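Local coordinates for alpha-glucosidase ([Eubacterium] rectale, PDB 6PNR), which probably hydrolyses alpha-sulfoquinovosides, releasing sulfoquinovose, the head-group sugar of plant and bacterial sulfolipids, as a glycoside hydrolase of family 31, at residues Q120-N125 / V140-T145; R210-D215 / L221-T226; I589-L594 / P603-D608. All coordinates share one frame; numbering follows the deposited sequence.

Contact 1: Q120-N125 / V140-T145; sequences QMSYFN and VGRDKT
A single buried arginine makes this loop-to-loop contact: Arg-142, in the loop between strand 130-133 and helix 147-156, drives its guanidinium against Ser-122 and Met-121 in the loop that follows strand 114-118. The polar half is one hydrogen bond, Arg-142 NH1 to Ser-122 OG, at 2.8 Å with an N-H...O angle of 148°. The hydroxyl meets the guanidinium at its edge, although tilted 21° out of the plane. Serine suits this place because its small hydroxyl can accept from the arginine and also bond His-466 ND1. The apolar half is Met-121, whose CB lies over one face of the guanidinium toward its rim, 3.6 Å from Arg-142 NH1 and nearly as close to NH2; the rest of the methionine chain bends twice and leads away, so the face is met by a methylene and not by the sulfur. Arginine fits because its flat head offers several donors at once: besides the serine, NH1 reaches His-466 O, NH2 reaches Asn-164 O and NE reaches Pro-138 O, which fixes its rotation. A bend at chi3 (76°) turns the head across the Met-121 side chain. Gly-141 precedes it with backbone angles at which a CB would collide with the carbonyl oxygen of Val-140. In an Asx turn local to 140-145, Asp-143 OD1 accepts from Thr-145 N at 3.0 Å and from Thr-145 OG1 at 2.8 Å. Between them in the chain, Lys-144 O bonds Trp-150 NE1 of the second subunit. The side chain of Met-121 is about 13 Å from the bound aza-sugar inhibitor, so the contact lies near the pocket without touching it; the arrangement is that of a buried arginine joining loops through one serine hydroxyl and several backbone carbonyls.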
# COMPACT_ATOMS: atom_id res chain seq x y z
N GLN A 120 0.56 -8.46 19.60
CA GLN A 120 0.18 -7.37 18.71
C GLN A 120 0.72 -6.06 19.28
O GLN A 120 0.54 -5.78 20.48
CB GLN A 120 -1.34 -7.31 18.55
CG GLN A 120 -1.89 -8.49 17.74
CD GLN A 120 -1.44 -8.47 16.28
OE1 GLN A 120 -1.16 -7.41 15.71
NE2 GLN A 120 -1.36 -9.66 15.66
N MET A 121 1.41 -5.27 18.44
CA MET A 121 2.12 -4.08 18.88
C MET A 121 1.32 -2.79 18.68
O MET A 121 1.63 -1.78 19.32
CB MET A 121 3.46 -3.93 18.14
CG MET A 121 4.32 -5.22 18.07
SD MET A 121 4.61 -6.04 19.67
CE MET A 121 5.57 -4.80 20.53
N SER A 122 0.31 -2.80 17.82
CA SER A 122 -0.50 -1.60 17.56
C SER A 122 -1.90 -1.67 18.14
O SER A 122 -2.36 -0.68 18.73
CB SER A 122 -0.60 -1.35 16.05
OG SER A 122 0.63 -0.87 15.50
N TYR A 123 -2.61 -2.79 18.00
CA TYR A 123 -4.00 -2.86 18.44
C TYR A 123 -4.20 -4.11 19.27
O TYR A 123 -3.92 -5.23 18.82
CB TYR A 123 -4.96 -2.82 17.26
CG TYR A 123 -4.75 -1.57 16.44
CD1 TYR A 123 -5.05 -0.32 16.96
CD2 TYR A 123 -4.21 -1.65 15.17
CE1 TYR A 123 -4.84 0.83 16.20
CE2 TYR A 123 -3.99 -0.52 14.41
CZ TYR A 123 -4.29 0.72 14.94
OH TYR A 123 -4.07 1.85 14.18
N PHE A 124 -4.69 -3.91 20.50
CA PHE A 124 -5.03 -5.01 21.40
C PHE A 124 -6.40 -5.57 21.04
O PHE A 124 -6.53 -6.74 20.68
CB PHE A 124 -4.96 -4.49 22.84
CG PHE A 124 -5.29 -5.51 23.89
CD1 PHE A 124 -4.82 -6.81 23.81
CD2 PHE A 124 -6.02 -5.13 25.01
CE1 PHE A 124 -5.12 -7.74 24.83
CE2 PHE A 124 -6.33 -6.06 26.03
CZ PHE A 124 -5.88 -7.36 25.93
N ASN A 125 -7.44 -4.73 21.08
CA ASN A 125 -8.72 -5.11 20.50
C ASN A 125 -8.59 -5.18 18.99
O ASN A 125 -8.29 -4.17 18.32
CB ASN A 125 -9.81 -4.11 20.90
CG ASN A 125 -11.13 -4.36 20.20
OD1 ASN A 125 -11.40 -5.47 19.74
ND2 ASN A 125 -11.98 -3.33 20.13
N VAL A 140 10.06 -1.12 11.13
CA VAL A 140 10.67 0.02 11.81
C VAL A 140 9.77 1.22 11.60
O VAL A 140 9.61 1.69 10.46
CB VAL A 140 12.09 0.30 11.29
CG1 VAL A 140 12.67 1.50 12.03
CG2 VAL A 140 12.98 -0.93 11.44
N GLY A 141 9.19 1.73 12.69
CA GLY A 141 8.27 2.84 12.55
C GLY A 141 6.82 2.38 12.54
O GLY A 141 6.02 2.81 13.38
N ARG A 142 6.48 1.53 11.56
CA ARG A 142 5.19 0.82 11.53
C ARG A 142 4.02 1.78 11.39
O ARG A 142 2.88 1.46 11.77
CB ARG A 142 5.01 -0.06 12.78
CG ARG A 142 6.14 -1.04 13.03
CD ARG A 142 5.94 -1.85 14.35
NE ARG A 142 4.92 -2.89 14.19
CZ ARG A 142 3.69 -2.79 14.66
NH1 ARG A 142 3.34 -1.70 15.34
NH2 ARG A 142 2.81 -3.75 14.47
N ASP A 143 4.28 2.97 10.83
CA ASP A 143 3.28 4.03 10.74
C ASP A 143 3.59 4.83 9.49
O ASP A 143 4.53 5.62 9.47
CB ASP A 143 3.30 4.88 12.01
CG ASP A 143 2.34 6.09 11.96
OD1 ASP A 143 1.82 6.45 10.88
OD2 ASP A 143 2.14 6.70 13.02
N LYS A 144 2.77 4.65 8.44
CA LYS A 144 3.07 5.24 7.14
C LYS A 144 3.17 6.76 7.17
O LYS A 144 3.69 7.34 6.21
CB LYS A 144 2.02 4.81 6.11
CG LYS A 144 0.61 5.37 6.41
CD LYS A 144 -0.39 5.07 5.28
CE LYS A 144 -0.59 3.56 5.08
NZ LYS A 144 -1.17 2.87 6.28
N THR A 145 2.70 7.43 8.23
CA THR A 145 2.80 8.88 8.32
C THR A 145 4.13 9.38 8.89
O THR A 145 4.34 10.59 8.94
CB THR A 145 1.66 9.47 9.16
OG1 THR A 145 1.86 9.19 10.55
CG2 THR A 145 0.28 8.94 8.70

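Contact 2: R210-D215 / L221-T226; sequences RIECAD and LERITT
Arg-223 lays its aliphatic stem across the carboxylate end of Glu-212, the two side chains crossing at about a right angle. Glu-212 CG lies anti to the backbone N (chi1 -174°), and the chain runs on extended to bring its carboxylate against that stem. The apolar part is Glu-212 CG on Arg-223 CD, 3.5 Å apart; the same CD closely approaches a carboxylate oxygen, Glu-212 OE2, at 3.3 Å. Ala-214 CB, too small to obstruct, comes 3.9 Å from Arg-223 NE at the guanidinium edge. The opposite charges probably add some attraction, though at 4.4 Å, Glu-212 OE2 to Arg-223 NE, there is no salt bridge. Glu-212 spends its other oxygen on its own sheet: OE1 takes the salt bridge from Arg-210 NH2 at 3.2 Å, from above the carboxylate plane, and bonds Tyr-179 OH on the adjoining strand. This is helix-on-sheet packing, helix 217-228 folding back, after a short link, onto strand 208-213, an inner strand of an antiparallel beta sheet. With an alanine here instead of the glutamate, Arg-210 would probably lose its carboxylate mate, Tyr-179 OH a hydrogen-bond partner, and the Arg-223 stem part of its packing. Water also bridges the elements, lying 3.1 Å from Glu-212 OE2 and 2.8 Å from Arg-223 O.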
# COMPACT_ATOMS: atom_id res chain seq x y z
N ARG A 210 -10.43 -25.41 17.34
CA ARG A 210 -10.69 -25.68 18.75
C ARG A 210 -11.36 -24.46 19.37
O ARG A 210 -10.91 -23.33 19.14
CB ARG A 210 -9.38 -26.02 19.47
CG ARG A 210 -9.52 -26.32 20.92
CD ARG A 210 -8.15 -26.58 21.52
NE ARG A 210 -8.26 -26.79 22.95
CZ ARG A 210 -8.35 -27.99 23.52
NH1 ARG A 210 -8.30 -29.08 22.76
NH2 ARG A 210 -8.46 -28.09 24.84
N ILE A 211 -12.44 -24.69 20.10
CA ILE A 211 -13.19 -23.61 20.75
C ILE A 211 -13.43 -24.01 22.19
O ILE A 211 -13.92 -25.11 22.46
CB ILE A 211 -14.53 -23.34 20.04
CG1 ILE A 211 -14.33 -23.13 18.54
CG2 ILE A 211 -15.20 -22.14 20.68
CD1 ILE A 211 -15.64 -22.82 17.79
N GLU A 212 -13.10 -23.13 23.12
CA GLU A 212 -13.22 -23.46 24.53
C GLU A 212 -13.72 -22.24 25.29
O GLU A 212 -13.20 -21.14 25.10
CB GLU A 212 -11.87 -23.96 25.06
CG GLU A 212 -11.88 -24.48 26.46
CD GLU A 212 -10.70 -25.42 26.75
OE1 GLU A 212 -9.69 -25.41 26.00
OE2 GLU A 212 -10.81 -26.18 27.73
N CYS A 213 -14.73 -22.43 26.14
CA CYS A 213 -15.35 -21.32 26.86
C CYS A 213 -15.06 -21.40 28.35
O CYS A 213 -14.53 -22.38 28.87
CB CYS A 213 -16.87 -21.29 26.60
SG CYS A 213 -17.85 -22.62 27.42
N ALA A 214 -15.41 -20.32 29.06
CA ALA A 214 -15.19 -20.27 30.49
C ALA A 214 -16.00 -19.12 31.07
O ALA A 214 -16.37 -18.18 30.36
CB ALA A 214 -13.70 -20.12 30.85
N ASP A 215 -16.25 -19.22 32.38
CA ASP A 215 -17.10 -18.26 33.09
C ASP A 215 -16.41 -16.91 33.29
O ASP A 215 -17.08 -15.88 33.38
CB ASP A 215 -17.50 -18.87 34.44
CG ASP A 215 -18.39 -17.96 35.26
OD1 ASP A 215 -19.20 -17.22 34.66
OD2 ASP A 215 -18.27 -17.98 36.51
N LEU A 221 -7.96 -18.10 30.77
CA LEU A 221 -6.51 -18.20 30.67
C LEU A 221 -6.01 -19.51 31.26
O LEU A 221 -5.02 -20.07 30.77
CB LEU A 221 -5.84 -17.00 31.35
CG LEU A 221 -5.42 -15.85 30.42
CD1 LEU A 221 -4.35 -16.34 29.44
CD2 LEU A 221 -6.60 -15.28 29.68
N GLU A 222 -6.67 -20.02 32.30
CA GLU A 222 -6.34 -21.36 32.81
C GLU A 222 -6.50 -22.41 31.72
O GLU A 222 -5.63 -23.25 31.52
CB GLU A 222 -7.20 -21.69 34.03
CG GLU A 222 -6.93 -20.74 35.17
CD GLU A 222 -7.97 -20.83 36.29
OE1 GLU A 222 -8.67 -21.87 36.38
OE2 GLU A 222 -8.07 -19.84 37.08
N ARG A 223 -7.62 -22.35 30.98
CA ARG A 223 -7.84 -23.32 29.91
C ARG A 223 -6.87 -23.12 28.74
O ARG A 223 -6.37 -24.09 28.16
CB ARG A 223 -9.29 -23.22 29.42
CG ARG A 223 -10.32 -23.46 30.53
CD ARG A 223 -11.65 -23.97 29.96
NE ARG A 223 -12.75 -23.87 30.92
CZ ARG A 223 -13.07 -24.81 31.80
NH1 ARG A 223 -12.38 -25.94 31.85
NH2 ARG A 223 -14.08 -24.61 32.64
N ILE A 224 -6.63 -21.86 28.36
CA ILE A 224 -5.70 -21.57 27.26
C ILE A 224 -4.34 -22.21 27.53
O ILE A 224 -3.76 -22.87 26.67
CB ILE A 224 -5.59 -20.05 27.07
CG1 ILE A 224 -6.83 -19.53 26.33
CG2 ILE A 224 -4.30 -19.67 26.31
CD1 ILE A 224 -6.92 -18.00 26.24
N THR A 225 -3.83 -22.04 28.75
CA THR A 225 -2.49 -22.50 29.05
C THR A 225 -2.45 -23.99 29.40
O THR A 225 -1.42 -24.64 29.20
CB THR A 225 -1.89 -21.67 30.19
OG1 THR A 225 -2.78 -21.68 31.31
CG2 THR A 225 -1.69 -20.24 29.72
N THR A 226 -3.56 -24.56 29.89
CA THR A 226 -3.64 -26.02 29.95
C THR A 226 -3.44 -26.61 28.56
O THR A 226 -2.75 -27.63 28.40
CB THR A 226 -4.99 -26.46 30.54
OG1 THR A 226 -5.04 -26.10 31.92
CG2 THR A 226 -5.15 -28.00 30.42
O HOH W 1 -7.81 -26.53 28.18

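Contact 3: I589-L594 / P603-D608; sequences IQYEYL and PVYEQD. With SO4 (sulfate ion), chain D.
The rings of Tyr-591 and Tyr-605 meet obliquely, their centroids 4.9 Å apart and their planes at 51°. Gln-590 CG lies over the centre of one face of the Tyr-591 ring, 3.8 Å above it; with that CG set between the backbone N and the carbonyl carbon (chi1 70°), the glutamine stem serves as a lid. At the edge of the same ring stands sulfate oxygen O3. The closest atoms of the tyrosine pair are Tyr-591 CB and Tyr-605 CE2, 3.7 Å apart, so one ring leans on the root of the other, while Tyr-605 also packs edge-to-face with Trp-612. A third ring, Tyr-593, is approached obliquely by Pro-603, whose CG comes 4.1 Å from Tyr-593 CE1; the phenol hydroxyl of Tyr-593 is bonded to Phe-516 O. Proline is apt here because it sets an apolar ring against the tyrosine and has no N-H that would need a partner; its CD faces Tyr-591 O. That carbonyl is satisfied instead by a water, which donates to Tyr-591 O at 2.8 Å and to Pro-603 O at 2.7 Å, bridging the two segments. They lie at the two ends of the hairpin of strands 593-595 and 599-601, in the family 31 C-terminal domain region. The sulfate, probably from the crystallisation liquor, is gripped by main-chain donors: Gln-590 N gives O1 a nearly straight bond of 2.8 Å (165°), and Tyr-591 N reaches O4 at 3.1 Å. No hydrogen bond joins the segments directly. Aromatic and proline surface, with one shared water, therefore does the joining, and the loop before strand 593-595 presents two successive N-H groups that suit an anion; a crystallisation ion cannot tell whether any physiological anion binds here.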
# COMPACT_ATOMS: atom_id res chain seq x y z
N ILE A 589 -9.10 -0.16 26.78
CA ILE A 589 -7.88 0.43 27.29
C ILE A 589 -6.72 -0.51 26.99
O ILE A 589 -6.76 -1.69 27.37
CB ILE A 589 -8.00 0.71 28.79
CG1 ILE A 589 -8.94 1.91 29.02
CG2 ILE A 589 -6.61 0.92 29.40
CD1 ILE A 589 -9.43 2.05 30.43
N GLN A 590 -5.68 -0.01 26.33
CA GLN A 590 -4.54 -0.86 26.02
C GLN A 590 -3.20 -0.26 26.43
O GLN A 590 -2.17 -0.89 26.18
CB GLN A 590 -4.53 -1.22 24.52
CG GLN A 590 -4.20 -0.07 23.58
CD GLN A 590 -4.07 -0.51 22.13
OE1 GLN A 590 -4.95 -1.17 21.58
NE2 GLN A 590 -2.95 -0.15 21.50
N TYR A 591 -3.17 0.91 27.07
CA TYR A 591 -1.93 1.47 27.59
C TYR A 591 -1.94 1.60 29.12
O TYR A 591 -1.08 2.28 29.69
CB TYR A 591 -1.63 2.81 26.91
CG TYR A 591 -1.47 2.67 25.39
CD1 TYR A 591 -0.50 1.83 24.85
CD2 TYR A 591 -2.30 3.35 24.52
CE1 TYR A 591 -0.36 1.69 23.47
CE2 TYR A 591 -2.16 3.23 23.14
CZ TYR A 591 -1.19 2.41 22.62
OH TYR A 591 -1.08 2.27 21.26
N GLU A 592 -2.89 0.96 29.78
CA GLU A 592 -2.78 0.65 31.20
C GLU A 592 -2.85 -0.87 31.37
O GLU A 592 -3.47 -1.56 30.55
CB GLU A 592 -3.91 1.30 32.03
CG GLU A 592 -4.24 2.73 31.61
CD GLU A 592 -5.28 3.37 32.51
OE1 GLU A 592 -6.04 2.62 33.17
OE2 GLU A 592 -5.34 4.62 32.56
N TYR A 593 -2.23 -1.38 32.42
CA TYR A 593 -2.33 -2.79 32.75
C TYR A 593 -2.39 -2.98 34.26
O TYR A 593 -1.89 -2.15 35.02
CB TYR A 593 -1.16 -3.61 32.17
CG TYR A 593 0.23 -3.23 32.65
CD1 TYR A 593 0.98 -2.25 31.98
CD2 TYR A 593 0.82 -3.86 33.73
CE1 TYR A 593 2.27 -1.91 32.41
CE2 TYR A 593 2.09 -3.53 34.17
CZ TYR A 593 2.82 -2.55 33.51
OH TYR A 593 4.09 -2.23 33.96
N LEU A 594 -3.02 -4.08 34.68
CA LEU A 594 -2.94 -4.52 36.07
C LEU A 594 -1.67 -5.34 36.24
O LEU A 594 -1.45 -6.31 35.50
CB LEU A 594 -4.18 -5.33 36.48
CG LEU A 594 -5.52 -4.64 36.24
CD1 LEU A 594 -6.74 -5.53 36.55
CD2 LEU A 594 -5.59 -3.34 37.04
N PRO A 603 1.70 3.70 32.25
CA PRO A 603 2.99 4.35 31.97
C PRO A 603 2.84 5.62 31.15
O PRO A 603 2.05 5.70 30.22
CB PRO A 603 3.76 3.27 31.20
CG PRO A 603 3.15 1.98 31.66
CD PRO A 603 1.68 2.30 31.80
N VAL A 604 3.63 6.63 31.52
CA VAL A 604 3.81 7.80 30.66
C VAL A 604 4.55 7.35 29.41
O VAL A 604 5.69 6.87 29.49
CB VAL A 604 4.57 8.91 31.39
CG1 VAL A 604 4.89 10.07 30.42
CG2 VAL A 604 3.76 9.41 32.60
N TYR A 605 3.91 7.49 28.25
CA TYR A 605 4.53 7.08 27.01
C TYR A 605 4.74 8.26 26.06
O TYR A 605 4.95 8.05 24.87
CB TYR A 605 3.71 5.98 26.33
CG TYR A 605 2.27 6.32 25.96
CD1 TYR A 605 1.98 7.13 24.86
CD2 TYR A 605 1.20 5.81 26.69
CE1 TYR A 605 0.67 7.44 24.51
CE2 TYR A 605 -0.13 6.10 26.35
CZ TYR A 605 -0.38 6.92 25.26
OH TYR A 605 -1.68 7.21 24.91
N GLU A 606 4.70 9.49 26.57
CA GLU A 606 4.96 10.69 25.77
C GLU A 606 6.04 11.53 26.44
O GLU A 606 6.24 11.46 27.65
CB GLU A 606 3.69 11.53 25.58
CG GLU A 606 2.58 10.83 24.81
CD GLU A 606 1.24 11.55 24.92
OE1 GLU A 606 1.06 12.34 25.87
OE2 GLU A 606 0.37 11.34 24.06
N GLN A 607 6.72 12.34 25.63
CA GLN A 607 7.77 13.20 26.15
C GLN A 607 7.19 14.48 26.76
O GLN A 607 6.05 14.86 26.51
CB GLN A 607 8.76 13.56 25.04
CG GLN A 607 8.21 14.50 23.99
CD GLN A 607 9.26 14.91 22.98
OE1 GLN A 607 9.75 14.10 22.20
NE2 GLN A 607 9.62 16.18 23.00
N ASP A 608 8.01 15.13 27.58
CA ASP A 608 7.69 16.45 28.13
C ASP A 608 6.43 16.43 29.00
O ASP A 608 5.64 17.38 28.99
CB ASP A 608 7.56 17.51 27.03
CG ASP A 608 8.86 17.74 26.27
OD1 ASP A 608 9.94 17.51 26.85
OD2 ASP A 608 8.79 18.16 25.09
S SO4 D . -5.85 3.75 26.23
O1 SO4 D . -6.12 2.59 25.38
O2 SO4 D . -7.13 4.31 26.70
O3 SO4 D . -5.15 4.79 25.46
O4 SO4 D . -5.04 3.36 27.39
O HOH W 2 -0.50 4.95 30.14

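In the fold
From the N terminus, contact 1 comes first, closing the loop that carries strand 130-133 and holding the segments on its two sides together. Contact 2 follows, bringing helix 217-228 back onto the eight-stranded antiparallel sheet through strand 208-213. Contact 3 closes the hairpin of strands 593-595 and 599-601 in the C-terminal region. The three are in series, with none nested or crossed. Contacts 1 and 3 nevertheless touch: Gln-590 NE2 and OE1 probably bond Ser-122 O and Phe-124 N, joining N- and C-terminal parts beside helix 469-481. Contact 2 stands apart, its centre 28 Å from that of contact 1.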